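Local coordinates for proximal thread matrix protein 1 (Mytilus galloprovincialis, PDB 4CN9), which probably binds collagen in the mussel byssus through two von Willebrand factor type A domains, and carries zinc ions, one of them in a MIDAS motif, at residues A[86-89]-A[90-93]; A[185-188]-A[189-193]; A[224-227]-A[228-231]; A[277-280]-A[281-285]; A[342-345]-A[346-350]. All coordinates share one frame; numbering follows the deposited sequence.

Contact 1 of 5, residues A[86-89]-A[90-93]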
loop_
_atom_site.group_PDB
_atom_site.type_symbol
_atom_site.label_atom_id
_atom_site.label_comp_id
_atom_site.label_asym_id
_atom_site.label_seq_id
_atom_site.Cartn_x
_atom_site.Cartn_y
_atom_site.Cartn_z
ATOM N N ASP A 86 12.481 -17.029 -12.222
ATOM C CA ASP A 86 13.496 -16.668 -13.219
ATOM C C ASP A 86 13.650 -15.164 -13.385
ATOM O O ASP A 86 14.492 -14.713 -14.154
ATOM C CB ASP A 86 13.162 -17.317 -14.575
ATOM C CG ASP A 86 13.614 -18.770 -14.652
ATOM O OD1 ASP A 86 14.400 -19.201 -13.777
ATOM O OD2 ASP A 86 13.189 -19.485 -15.581
ATOM N N SER A 87 12.845 -14.391 -12.658
ATOM C CA SER A 87 12.921 -12.928 -12.686
ATOM C C SER A 87 13.816 -12.344 -11.582
ATOM O O SER A 87 14.158 -11.146 -11.603
ATOM C CB SER A 87 11.512 -12.345 -12.560
ATOM O OG SER A 87 10.658 -12.875 -13.567
ATOM N N PHE A 88 14.203 -13.180 -10.622
ATOM C CA PHE A 88 15.026 -12.722 -9.505
ATOM C C PHE A 88 16.444 -13.219 -9.665
ATOM O O PHE A 88 16.728 -14.389 -9.453
ATOM C CB PHE A 88 14.421 -13.164 -8.165
ATOM C CG PHE A 88 13.157 -12.430 -7.827
ATOM C CD1 PHE A 88 13.207 -11.205 -7.188
ATOM C CD2 PHE A 88 11.928 -12.948 -8.181
ATOM C CE1 PHE A 88 12.058 -10.522 -6.892
ATOM C CE2 PHE A 88 10.772 -12.271 -7.883
ATOM C CZ PHE A 88 10.841 -11.045 -7.250
ATOM N N THR A 89 17.327 -12.305 -10.042
ATOM C CA THR A 89 18.678 -12.663 -10.458
ATOM C C THR A 89 19.498 -13.314 -9.344
ATOM O O THR A 89 20.331 -14.168 -9.626
ATOM C CB THR A 89 19.428 -11.432 -11.014
ATOM O OG1 THR A 89 19.610 -10.464 -9.977
ATOM C CG2 THR A 89 18.646 -10.807 -12.154
ATOM N N THR A 90 19.247 -12.945 -8.086
ATOM C CA THR A 90 20.039 -13.471 -6.960
ATOM C C THR A 90 19.523 -14.800 -6.377
ATOM O O THR A 90 20.100 -15.344 -5.425
ATOM C CB THR A 90 20.177 -12.429 -5.815
ATOM O OG1 THR A 90 18.899 -12.162 -5.230
ATOM C CG2 THR A 90 20.769 -11.121 -6.342
ATOM N N VAL A 91 18.443 -15.329 -6.937
ATOM C CA VAL A 91 17.986 -16.673 -6.571
ATOM C C VAL A 91 18.990 -17.678 -7.126
ATOM O O VAL A 91 19.283 -17.665 -8.321
ATOM C CB VAL A 91 16.573 -16.978 -7.142
ATOM C CG1 VAL A 91 16.134 -18.406 -6.803
ATOM C CG2 VAL A 91 15.566 -15.994 -6.613
ATOM N N GLY A 92 19.533 -18.533 -6.262
ATOM C CA GLY A 92 20.549 -19.493 -6.669
ATOM C C GLY A 92 21.957 -18.955 -6.488
ATOM O O GLY A 92 22.947 -19.620 -6.801
ATOM N N VAL A 93 22.058 -17.730 -5.996
ATOM C CA VAL A 93 23.359 -17.168 -5.700
ATOM C C VAL A 93 23.872 -17.700 -4.378
ATOM O O VAL A 93 23.174 -17.659 -3.358
ATOM C CB VAL A 93 23.337 -15.633 -5.622
ATOM C CG1 VAL A 93 24.412 -15.127 -4.649
ATOM C CG2 VAL A 93 23.531 -15.037 -7.002
#
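Thr-90 sets its CG2 methyl 3.9 Å from Thr-89 OG1. Two beta turns overlap here, a type I from Phe-88 to Val-91 and a type II from Thr-90 to Val-93, as the first von Willebrand factor type A domain leaves helix 73-85 for strand 100-106. The two threonine side chains cross obliquely, and both hydroxyls bond beyond the turns. Thr-90 OG1 pairs with Ser-99 OG. Thr-89 OG1, tucked between backbone N and carbonyl carbon (chi1 65°), pairs with Asp-51 OD1, which makes Thr-89 a second-shell neighbour of the zinc ion held by Glu-49, Asp-51 and His-446.

Val-91 closes the type I turn. Its N-H meets Phe-88 O at 3.2 Å, fairly straight at the hydrogen (159°) but from above the carbonyl plane, and the same oxygen also accepts from Lys-122 NZ. On the apolar side Val-91 CG2 presses against Phe-88 CB at 3.4 Å. Gly-92 follows with a positive phi of 92°, a backbone shape in which a side chain would collide with the carbonyl oxygen of Val-91. Val-93 N completes the type II turn on Thr-90 O at 3.1 Å, and Val-93 CG2 ends 4.2 Å from Thr-89 O.

Contact 2 of 5, residues A[185-188]-A[189-193]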
loop_
_atom_site.group_PDB
_atom_site.type_symbol
_atom_site.label_atom_id
_atom_site.label_comp_id
_atom_site.label_asym_id
_atom_site.label_seq_id
_atom_site.Cartn_x
_atom_site.Cartn_y
_atom_site.Cartn_z
ATOM N N HIS A 185 -7.141 -8.957 9.511
ATOM C CA HIS A 185 -6.333 -8.945 10.719
ATOM C C HIS A 185 -5.001 -9.682 10.537
ATOM O O HIS A 185 -3.952 -9.213 10.993
ATOM C CB HIS A 185 -7.120 -9.572 11.863
ATOM C CG HIS A 185 -6.422 -9.505 13.181
ATOM N ND1 HIS A 185 -6.072 -8.310 13.776
ATOM C CD2 HIS A 185 -6.007 -10.482 14.021
ATOM C CE1 HIS A 185 -5.475 -8.555 14.929
ATOM N NE2 HIS A 185 -5.424 -9.864 15.102
ATOM N N GLU A 186 -5.033 -10.850 9.898
ATOM C CA GLU A 186 -3.787 -11.562 9.609
ATOM C C GLU A 186 -2.866 -10.780 8.658
ATOM O O GLU A 186 -1.635 -10.813 8.790
ATOM C CB GLU A 186 -4.081 -12.954 9.047
ATOM C CG GLU A 186 -4.834 -13.862 10.008
ATOM C CD GLU A 186 -4.128 -14.018 11.364
ATOM O OE1 GLU A 186 -2.887 -13.942 11.409
ATOM O OE2 GLU A 186 -4.831 -14.211 12.377
ATOM N N ALA A 187 -3.454 -10.090 7.689
ATOM C CA ALA A 187 -2.666 -9.296 6.746
ATOM C C ALA A 187 -1.991 -8.119 7.463
ATOM O O ALA A 187 -0.849 -7.765 7.172
ATOM C CB ALA A 187 -3.562 -8.792 5.611
ATOM N N HIS A 188 -2.709 -7.523 8.413
ATOM C CA HIS A 188 -2.158 -6.454 9.244
ATOM C C HIS A 188 -0.927 -6.925 10.033
ATOM O O HIS A 188 0.112 -6.285 10.016
ATOM C CB HIS A 188 -3.240 -5.937 10.205
ATOM C CG HIS A 188 -2.735 -4.951 11.211
ATOM N ND1 HIS A 188 -2.561 -3.615 10.920
ATOM C CD2 HIS A 188 -2.367 -5.106 12.506
ATOM C CE1 HIS A 188 -2.103 -2.989 11.989
ATOM N NE2 HIS A 188 -1.971 -3.871 12.964
ATOM N N LYS A 189 -1.039 -8.064 10.707
ATOM C CA LYS A 189 0.094 -8.576 11.484
ATOM C C LYS A 189 1.272 -8.912 10.573
ATOM O O LYS A 189 2.436 -8.664 10.893
ATOM C CB LYS A 189 -0.319 -9.811 12.272
ATOM C CG LYS A 189 -1.343 -9.560 13.358
ATOM C CD LYS A 189 -1.661 -10.891 14.036
ATOM C CE LYS A 189 -2.604 -10.747 15.193
ATOM N NZ LYS A 189 -2.926 -12.080 15.802
ATOM N N LEU A 190 0.973 -9.469 9.411
ATOM C CA LEU A 190 2.038 -9.859 8.500
ATOM C C LEU A 190 2.796 -8.629 8.019
ATOM O O LEU A 190 4.029 -8.563 8.084
ATOM C CB LEU A 190 1.443 -10.657 7.329
ATOM C CG LEU A 190 2.409 -11.246 6.311
ATOM C CD1 LEU A 190 3.438 -12.170 6.974
ATOM C CD2 LEU A 190 1.613 -11.990 5.229
ATOM N N LYS A 191 2.060 -7.624 7.568
ATOM C CA LYS A 191 2.690 -6.424 7.039
ATOM C C LYS A 191 3.421 -5.658 8.150
ATOM O O LYS A 191 4.420 -4.993 7.891
ATOM C CB LYS A 191 1.662 -5.543 6.310
ATOM C CG LYS A 191 1.139 -6.169 5.012
ATOM C CD LYS A 191 0.131 -5.273 4.245
ATOM C CE LYS A 191 -1.202 -5.194 4.943
ATOM N NZ LYS A 191 -2.192 -4.342 4.227
ATOM N N ALA A 192 2.939 -5.773 9.386
ATOM C CA ALA A 192 3.586 -5.100 10.517
ATOM C C ALA A 192 5.005 -5.636 10.738
ATOM O O ALA A 192 5.822 -4.981 11.374
ATOM C CB ALA A 192 2.745 -5.260 11.790
ATOM N N GLU A 193 5.295 -6.819 10.198
ATOM C CA GLU A 193 6.608 -7.434 10.345
ATOM C C GLU A 193 7.562 -7.040 9.230
ATOM O O GLU A 193 8.625 -7.627 9.092
ATOM C CB GLU A 193 6.473 -8.959 10.404
ATOM C CG GLU A 193 5.710 -9.445 11.631
ATOM C CD GLU A 193 5.803 -10.951 11.843
ATOM O OE1 GLU A 193 6.317 -11.651 10.942
ATOM O OE2 GLU A 193 5.365 -11.435 12.917
HETATM O O HOH W 1 -3.323 -14.714 15.202
#
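Lys-189 passes over the His-185 imidazole, one helical turn earlier, with CG above one face and CE at the NE2 corner. The distance from Lys-189 CE to His-185 NE2, 3.0 Å, is unusually short and carries little weight. The histidine reaches this position with CG anti to the backbone N (chi1 -175°). The ammonium carries on past the ring to a water: Lys-189 NZ donates to it at 2.7 Å, and the water in turn donates to Glu-186 OE2 at 3.2 Å, linking charges whose atoms NZ of Lys-189 and OE2 of Glu-186 are 4.5 Å apart. Replacing Lys-189 by an alanine would probably leave that imidazole face without the lysine methylenes, and the water and Glu-186 OE2 without the ammonium.

Around this first shell, Arg-150 of helix 142-153 fixes Glu-186 through a salt bridge to OE1, and Lys-191 bends at chi3 over Ala-187 O, its CE 3.4 Å from that oxygen, to give NZ to the carbonyls of Gln-213 and Ala-215. His-188 ND1 bonds Glu-415, so helix 183-192, the crossover helix of a beta-alpha-beta unit, also meets the second von Willebrand factor type A domain. With an ammonium beside it, the His-185 imidazole would probably resist taking up a second proton.

Contact 3 of 5, residues A[224-227]-A[228-231]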
loop_
_atom_site.group_PDB
_atom_site.type_symbol
_atom_site.label_atom_id
_atom_site.label_comp_id
_atom_site.label_asym_id
_atom_site.label_seq_id
_atom_site.Cartn_x
_atom_site.Cartn_y
_atom_site.Cartn_z
ATOM N N THR A 224 -6.949 -10.287 -13.335
ATOM C CA THR A 224 -7.010 -10.787 -14.697
ATOM C C THR A 224 -8.247 -11.671 -14.817
ATOM O O THR A 224 -8.749 -12.201 -13.812
ATOM C CB THR A 224 -5.730 -11.551 -15.072
ATOM O OG1 THR A 224 -5.828 -12.025 -16.415
ATOM C CG2 THR A 224 -5.510 -12.734 -14.146
ATOM N N ASN A 225 -8.747 -11.820 -16.037
ATOM C CA ASN A 225 -10.012 -12.510 -16.257
ATOM C C ASN A 225 -9.883 -14.023 -16.347
ATOM O O ASN A 225 -10.842 -14.744 -16.114
ATOM C CB ASN A 225 -10.693 -11.974 -17.522
ATOM C CG ASN A 225 -11.474 -10.701 -17.264
ATOM O OD1 ASN A 225 -11.313 -9.702 -17.969
ATOM N ND2 ASN A 225 -12.324 -10.728 -16.242
ATOM N N SER A 226 -8.695 -14.500 -16.669
ATOM C CA SER A 226 -8.488 -15.918 -16.875
ATOM C C SER A 226 -7.064 -16.305 -16.532
ATOM O O SER A 226 -6.150 -15.473 -16.555
ATOM C CB SER A 226 -8.768 -16.281 -18.331
ATOM O OG SER A 226 -7.981 -15.471 -19.187
ATOM N N PHE A 227 -6.884 -17.581 -16.221
ATOM C CA PHE A 227 -5.561 -18.116 -15.937
ATOM C C PHE A 227 -4.686 -18.028 -17.181
ATOM O O PHE A 227 -3.466 -17.975 -17.087
ATOM C CB PHE A 227 -5.677 -19.564 -15.451
ATOM C CG PHE A 227 -6.396 -19.701 -14.129
ATOM C CD1 PHE A 227 -7.772 -19.842 -14.084
ATOM C CD2 PHE A 227 -5.690 -19.670 -12.935
ATOM C CE1 PHE A 227 -8.432 -19.964 -12.866
ATOM C CE2 PHE A 227 -6.345 -19.789 -11.715
ATOM C CZ PHE A 227 -7.709 -19.931 -11.683
ATOM N N SER A 228 -5.323 -18.006 -18.350
ATOM C CA SER A 228 -4.599 -17.913 -19.619
ATOM C C SER A 228 -3.835 -16.605 -19.759
ATOM O O SER A 228 -2.844 -16.538 -20.478
ATOM C CB SER A 228 -5.564 -18.054 -20.799
ATOM O OG SER A 228 -6.339 -19.236 -20.674
ATOM N N GLU A 229 -4.292 -15.569 -19.066
ATOM C CA GLU A 229 -3.687 -14.249 -19.188
ATOM C C GLU A 229 -2.744 -13.886 -18.042
ATOM O O GLU A 229 -2.252 -12.761 -17.977
ATOM C CB GLU A 229 -4.778 -13.194 -19.297
ATOM C CG GLU A 229 -5.629 -13.339 -20.537
ATOM C CD GLU A 229 -6.693 -12.274 -20.615
ATOM O OE1 GLU A 229 -7.447 -12.113 -19.632
ATOM O OE2 GLU A 229 -6.768 -11.585 -21.651
ATOM N N LEU A 230 -2.467 -14.833 -17.155
ATOM C CA LEU A 230 -1.579 -14.566 -16.033
ATOM C C LEU A 230 -0.282 -13.933 -16.474
ATOM O O LEU A 230 0.239 -13.043 -15.803
ATOM C CB LEU A 230 -1.250 -15.853 -15.273
ATOM C CG LEU A 230 -2.101 -16.061 -14.032
ATOM C CD1 LEU A 230 -1.828 -17.429 -13.467
ATOM C CD2 LEU A 230 -1.848 -14.954 -12.988
ATOM N N SER A 231 0.252 -14.410 -17.594
ATOM C CA SER A 231 1.561 -13.977 -18.054
ATOM C C SER A 231 1.595 -12.477 -18.334
ATOM O O SER A 231 2.658 -11.855 -18.286
ATOM C CB SER A 231 1.973 -14.760 -19.304
ATOM O OG SER A 231 1.036 -14.566 -20.343
HETATM O O HOH W 2 -7.619 -9.923 -18.196
#
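Thr-224 and Glu-229 meet at a slant, the threonine hydroxyl set against the root of the glutamate: Thr-224 OG1 is 3.3 Å from Glu-229 CB. The hydroxyl is brought there by standing opposite the backbone N (chi1 -180°), and it also makes a weak hydrogen bond to Ser-226 O within its own segment. From CB the glutamate runs on, extended, alongside the Ser-226 side chain, whose OG donates weakly to Glu-229 OE1 at 3.4 Å. The same carboxylate oxygen receives a far shorter bond, 2.6 Å, from a water that lies between Glu-229 OE1 and Asn-225 N and accepts from that amide. The water is thus the firmer partner of OE1 and the serine hydroxyl a weak second, and the water ties the carboxylate back to the start of the loop.

The backbone here leaves the edge strand 221-224 of the first von Willebrand factor type A domain and winds into a 3-10 segment ahead of helix 234-241. Glu-229 N bonds Ser-226 O at 3.1 Å and Leu-230 N bonds Phe-227 O at 3.3 Å, both i to i+3 bonds, as in a 3-10 turn.

Phe-227 and Leu-230 turn to the interior. Leu-230 CD1 approaches the ring obliquely, 4.5 Å from Phe-227 CD2, and the leucine continues onto Phe-80 and Ile-200. The phenyl ring packs on Asn-73 and Met-77 of helix 73-85 and touches Asp-174, which with Ser-63 and Ser-65 holds the zinc ion of the MIDAS motif.

Contact 4 of 5, residues A[277-280]-A[281-285]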
loop_
_atom_site.group_PDB
_atom_site.type_symbol
_atom_site.label_atom_id
_atom_site.label_comp_id
_atom_site.label_asym_id
_atom_site.label_seq_id
_atom_site.Cartn_x
_atom_site.Cartn_y
_atom_site.Cartn_z
ATOM N N LYS A 277 -3.841 22.956 12.816
ATOM C CA LYS A 277 -2.640 23.602 12.298
ATOM C C LYS A 277 -1.383 23.140 13.038
ATOM O O LYS A 277 -0.348 22.876 12.415
ATOM C CB LYS A 277 -2.763 25.120 12.381
ATOM C CG LYS A 277 -3.776 25.716 11.431
ATOM C CD LYS A 277 -3.966 27.192 11.751
ATOM C CE LYS A 277 -4.653 27.925 10.633
ATOM N NZ LYS A 277 -4.935 29.347 11.030
ATOM N N ASN A 278 -1.460 23.034 14.365
ATOM C CA ASN A 278 -0.301 22.602 15.138
ATOM C C ASN A 278 0.112 21.188 14.748
ATOM O O ASN A 278 1.293 20.870 14.707
ATOM C CB ASN A 278 -0.580 22.663 16.639
ATOM C CG ASN A 278 -0.686 24.092 17.169
ATOM O OD1 ASN A 278 -0.424 25.067 16.457
ATOM N ND2 ASN A 278 -1.058 24.214 18.438
ATOM N N PHE A 279 -0.867 20.338 14.453
ATOM C CA PHE A 279 -0.584 18.971 14.024
ATOM C C PHE A 279 0.242 19.000 12.736
ATOM O O PHE A 279 1.267 18.339 12.629
ATOM C CB PHE A 279 -1.915 18.225 13.864
ATOM C CG PHE A 279 -1.808 16.831 13.301
ATOM C CD1 PHE A 279 -1.386 15.781 14.084
ATOM C CD2 PHE A 279 -2.211 16.564 12.008
ATOM C CE1 PHE A 279 -1.322 14.498 13.580
ATOM C CE2 PHE A 279 -2.154 15.270 11.497
ATOM C CZ PHE A 279 -1.720 14.245 12.286
ATOM N N MET A 280 -0.180 19.799 11.766
ATOM C CA MET A 280 0.549 19.898 10.507
ATOM C C MET A 280 1.939 20.521 10.669
ATOM O O MET A 280 2.912 20.051 10.069
ATOM C CB MET A 280 -0.291 20.673 9.493
ATOM C CG MET A 280 -1.550 19.916 9.151
ATOM S SD MET A 280 -2.614 20.722 7.961
ATOM C CE MET A 280 -3.005 22.248 8.824
ATOM N N LYS A 281 2.039 21.571 11.480
ATOM C CA LYS A 281 3.335 22.172 11.787
ATOM C C LYS A 281 4.286 21.182 12.476
ATOM O O LYS A 281 5.479 21.168 12.185
ATOM C CB LYS A 281 3.142 23.432 12.641
ATOM C CG LYS A 281 2.580 24.586 11.848
ATOM C CD LYS A 281 1.773 25.550 12.705
ATOM C CE LYS A 281 2.544 25.987 13.912
ATOM N NZ LYS A 281 1.758 26.830 14.849
ATOM N N ASP A 282 3.760 20.353 13.378
ATOM C CA ASP A 282 4.573 19.341 14.043
ATOM C C ASP A 282 5.118 18.317 13.049
ATOM O O ASP A 282 6.258 17.875 13.163
ATOM C CB ASP A 282 3.798 18.641 15.165
ATOM C CG ASP A 282 3.573 19.546 16.382
ATOM O OD1 ASP A 282 4.171 20.634 16.430
ATOM O OD2 ASP A 282 2.791 19.169 17.285
ATOM N N ILE A 283 4.317 17.974 12.047
ATOM C CA ILE A 283 4.757 17.072 10.990
ATOM C C ILE A 283 5.886 17.683 10.183
ATOM O O ILE A 283 6.895 17.027 9.897
ATOM C CB ILE A 283 3.564 16.691 10.080
ATOM C CG1 ILE A 283 2.614 15.800 10.879
ATOM C CG2 ILE A 283 4.040 15.991 8.797
ATOM C CD1 ILE A 283 1.308 15.565 10.213
ATOM N N VAL A 284 5.742 18.955 9.828
ATOM C CA VAL A 284 6.793 19.647 9.097
ATOM C C VAL A 284 8.126 19.564 9.849
ATOM O O VAL A 284 9.181 19.324 9.253
ATOM C CB VAL A 284 6.401 21.116 8.819
ATOM C CG1 VAL A 284 7.587 21.916 8.335
ATOM C CG2 VAL A 284 5.259 21.166 7.785
ATOM N N ASP A 285 8.068 19.773 11.160
ATOM C CA ASP A 285 9.274 19.767 11.991
ATOM C C ASP A 285 9.995 18.424 12.031
ATOM O O ASP A 285 11.160 18.367 12.406
ATOM C CB ASP A 285 8.941 20.204 13.425
ATOM C CG ASP A 285 8.890 21.711 13.577
ATOM O OD1 ASP A 285 9.508 22.431 12.749
ATOM O OD2 ASP A 285 8.239 22.177 14.542
#
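The phenyl ring of Phe-279 carries Ile-283 CD1 on one face, a CH-pi contact between residues one helical turn apart. That methyl is 4.0 Å from the Phe-279 ring centroid and 23° off the normal, displaced toward the rim, with Phe-279 CE2 its nearest ring atom at 3.7 Å. The phenylalanine CG lies anti to the backbone N (chi1 175°), which swings the ring toward the isoleucine; both side chains then pack on Met-430 of helix 430-437.

The second flat group, the amide of Asn-278, uses OD1. Lys-281 NZ donates to Asn-278 OD1 at 3.2 Å, tilted 28° from the amide plane. The two side chains run alongside each other, pointing the same way, and the lysine's bend at chi3 turns NZ toward that oxygen, which also accepts from Gln-274 NE2. Third is the Asp-282 carboxylate: both its oxygens lie 3.4 Å from Asn-278 O, acceptors facing an acceptor.

Helix 272-285 is the crossover of a beta-alpha-beta unit. Met-280 and Val-284 lie on strand 253-260, while Lys-281 NZ forms a salt bridge with Asp-326 of helix 318-327. The ammonium shared between amide and carboxylate probably draws electron density toward OD1 of Asn-278.

Contact 5 of 5, residues A[342-345]-A[346-350]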
loop_
_atom_site.group_PDB
_atom_site.type_symbol
_atom_site.label_atom_id
_atom_site.label_comp_id
_atom_site.label_asym_id
_atom_site.label_seq_id
_atom_site.Cartn_x
_atom_site.Cartn_y
_atom_site.Cartn_z
ATOM N N LEU A 342 -8.802 17.204 -3.402
ATOM C CA LEU A 342 -7.957 16.232 -4.089
ATOM C C LEU A 342 -7.716 16.616 -5.559
ATOM O O LEU A 342 -6.586 16.508 -6.048
ATOM C CB LEU A 342 -8.579 14.841 -3.999
ATOM C CG LEU A 342 -8.567 14.193 -2.607
ATOM C CD1 LEU A 342 -9.428 12.964 -2.584
ATOM C CD2 LEU A 342 -7.141 13.860 -2.153
ATOM N N GLU A 343 -8.772 17.048 -6.258
ATOM C CA GLU A 343 -8.633 17.548 -7.635
ATOM C C GLU A 343 -7.626 18.703 -7.710
ATOM O O GLU A 343 -6.754 18.745 -8.581
ATOM C CB GLU A 343 -9.990 18.014 -8.198
ATOM C CG GLU A 343 -9.901 18.618 -9.610
ATOM C CD GLU A 343 -10.939 19.729 -9.882
ATOM O OE1 GLU A 343 -11.355 20.469 -8.950
ATOM O OE2 GLU A 343 -11.339 19.870 -11.049
ATOM N N ASN A 344 -7.759 19.650 -6.792
ATOM C CA ASN A 344 -6.877 20.791 -6.754
ATOM C C ASN A 344 -5.408 20.356 -6.547
ATOM O O ASN A 344 -4.502 20.865 -7.214
ATOM C CB ASN A 344 -7.332 21.770 -5.662
ATOM C CG ASN A 344 -6.621 23.106 -5.738
ATOM O OD1 ASN A 344 -5.429 23.211 -5.433
ATOM N ND2 ASN A 344 -7.353 24.139 -6.106
ATOM N N ALA A 345 -5.178 19.400 -5.655
ATOM C CA ALA A 345 -3.818 18.919 -5.428
ATOM C C ALA A 345 -3.310 18.323 -6.737
ATOM O O ALA A 345 -2.168 18.544 -7.130
ATOM C CB ALA A 345 -3.794 17.881 -4.324
ATOM N N ARG A 346 -4.181 17.591 -7.422
ATOM C CA ARG A 346 -3.791 16.899 -8.647
ATOM C C ARG A 346 -3.463 17.868 -9.790
ATOM O O ARG A 346 -2.466 17.691 -10.502
ATOM C CB ARG A 346 -4.875 15.927 -9.075
ATOM C CG ARG A 346 -4.524 15.121 -10.325
ATOM C CD ARG A 346 -5.559 14.041 -10.606
ATOM N NE ARG A 346 -6.886 14.589 -10.888
ATOM C CZ ARG A 346 -7.311 14.966 -12.091
ATOM N NH1 ARG A 346 -6.517 14.859 -13.154
ATOM N NH2 ARG A 346 -8.535 15.452 -12.231
ATOM N N LEU A 347 -4.288 18.896 -9.949
ATOM C CA LEU A 347 -4.158 19.798 -11.075
ATOM C C LEU A 347 -3.243 20.988 -10.803
ATOM O O LEU A 347 -2.624 21.517 -11.729
ATOM C CB LEU A 347 -5.544 20.289 -11.517
ATOM C CG LEU A 347 -6.497 19.199 -12.000
ATOM C CD1 LEU A 347 -7.855 19.803 -12.385
ATOM C CD2 LEU A 347 -5.907 18.417 -13.186
ATOM N N GLU A 348 -3.139 21.410 -9.547
ATOM C CA GLU A 348 -2.419 22.643 -9.224
ATOM C C GLU A 348 -1.175 22.512 -8.342
ATOM O O GLU A 348 -0.403 23.453 -8.249
ATOM C CB GLU A 348 -3.373 23.630 -8.563
ATOM C CG GLU A 348 -4.480 24.051 -9.478
ATOM C CD GLU A 348 -4.847 25.493 -9.306
ATOM O OE1 GLU A 348 -4.771 25.983 -8.168
ATOM O OE2 GLU A 348 -5.212 26.137 -10.317
ATOM N N VAL A 349 -0.994 21.376 -7.680
ATOM C CA VAL A 349 0.155 21.194 -6.792
ATOM C C VAL A 349 1.222 20.282 -7.405
ATOM O O VAL A 349 2.372 20.671 -7.516
ATOM C CB VAL A 349 -0.259 20.654 -5.407
ATOM C CG1 VAL A 349 0.983 20.290 -4.545
ATOM C CG2 VAL A 349 -1.118 21.678 -4.669
ATOM N N PHE A 350 0.847 19.081 -7.822
ATOM C CA PHE A 350 1.864 18.101 -8.225
ATOM C C PHE A 350 2.474 18.238 -9.629
ATOM O O PHE A 350 3.677 17.994 -9.797
ATOM C CB PHE A 350 1.349 16.691 -7.976
ATOM C CG PHE A 350 1.256 16.366 -6.519
ATOM C CD1 PHE A 350 2.396 16.337 -5.737
ATOM C CD2 PHE A 350 0.040 16.139 -5.922
ATOM C CE1 PHE A 350 2.326 16.076 -4.388
ATOM C CE2 PHE A 350 -0.040 15.868 -4.580
ATOM C CZ PHE A 350 1.116 15.833 -3.804
HETATM O O HOH W 3 -6.990 27.104 -6.120
#
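Ala-345 O is the crowded end of this contact, accepting two backbone bonds. Phe-350 N approaches at 3.1 Å, nearly along the C=O axis, whereas Val-349 N, at the same 3.1 Å from Ala-345 O, comes from 44° above the carbonyl plane. Side chains close in on the same residue: Phe-350 CD2 is 3.5 Å from Ala-345 O, and Val-349 CG2 rests 3.9 Å from Ala-345 CA. The Phe-350 N to Ala-345 O bond spans five residues, the mark of a wider, pi-type turn, near the end of helix 338-349, where Val-349 and Phe-350 dip onto strands 295-302 and 362-369 of the second von Willebrand factor type A domain.

The side with exposed Leu-347 and Glu-348 is slacker. Asn-344, resting also on strands 295-302 and 306-310, reaches Glu-348 only through a water, 3.0 Å from Asn-344 ND2 and 3.2 Å from Glu-348 OE1, their planes 69° apart. One step round the helix, Glu-343 CG, anti to the backbone N (chi1 177°), touches Leu-347 CD1 at 3.6 Å. A serine in place of Glu-343 is likely to deprive that methyl of its methylene neighbour and Lys-377 of a distant, weak ion-pair mate. Arg-346 makes a salt bridge to Glu-382 through NH2.

Followed from the N terminus, the five contacts succeed one another in series; each closes only a local turn, and none encloses or crosses another. Contacts 1, 2 and 3 belong to the first von Willebrand factor type A domain. There 86-93 rounds the exit of helix 73-85 near one zinc site, 185-193 lies on a crossover helix that also meets the second domain, and 224-231 leaves an edge strand beside the other zinc site; contacts 1 and 3 have centres about 24 Å apart. Contacts 4 and 5 follow in the second domain, on helices 272-285 and 338-349, centres about 21 Å apart. Contacts 3 and 4, one in each domain, are farthest apart, about 46 Å between centres.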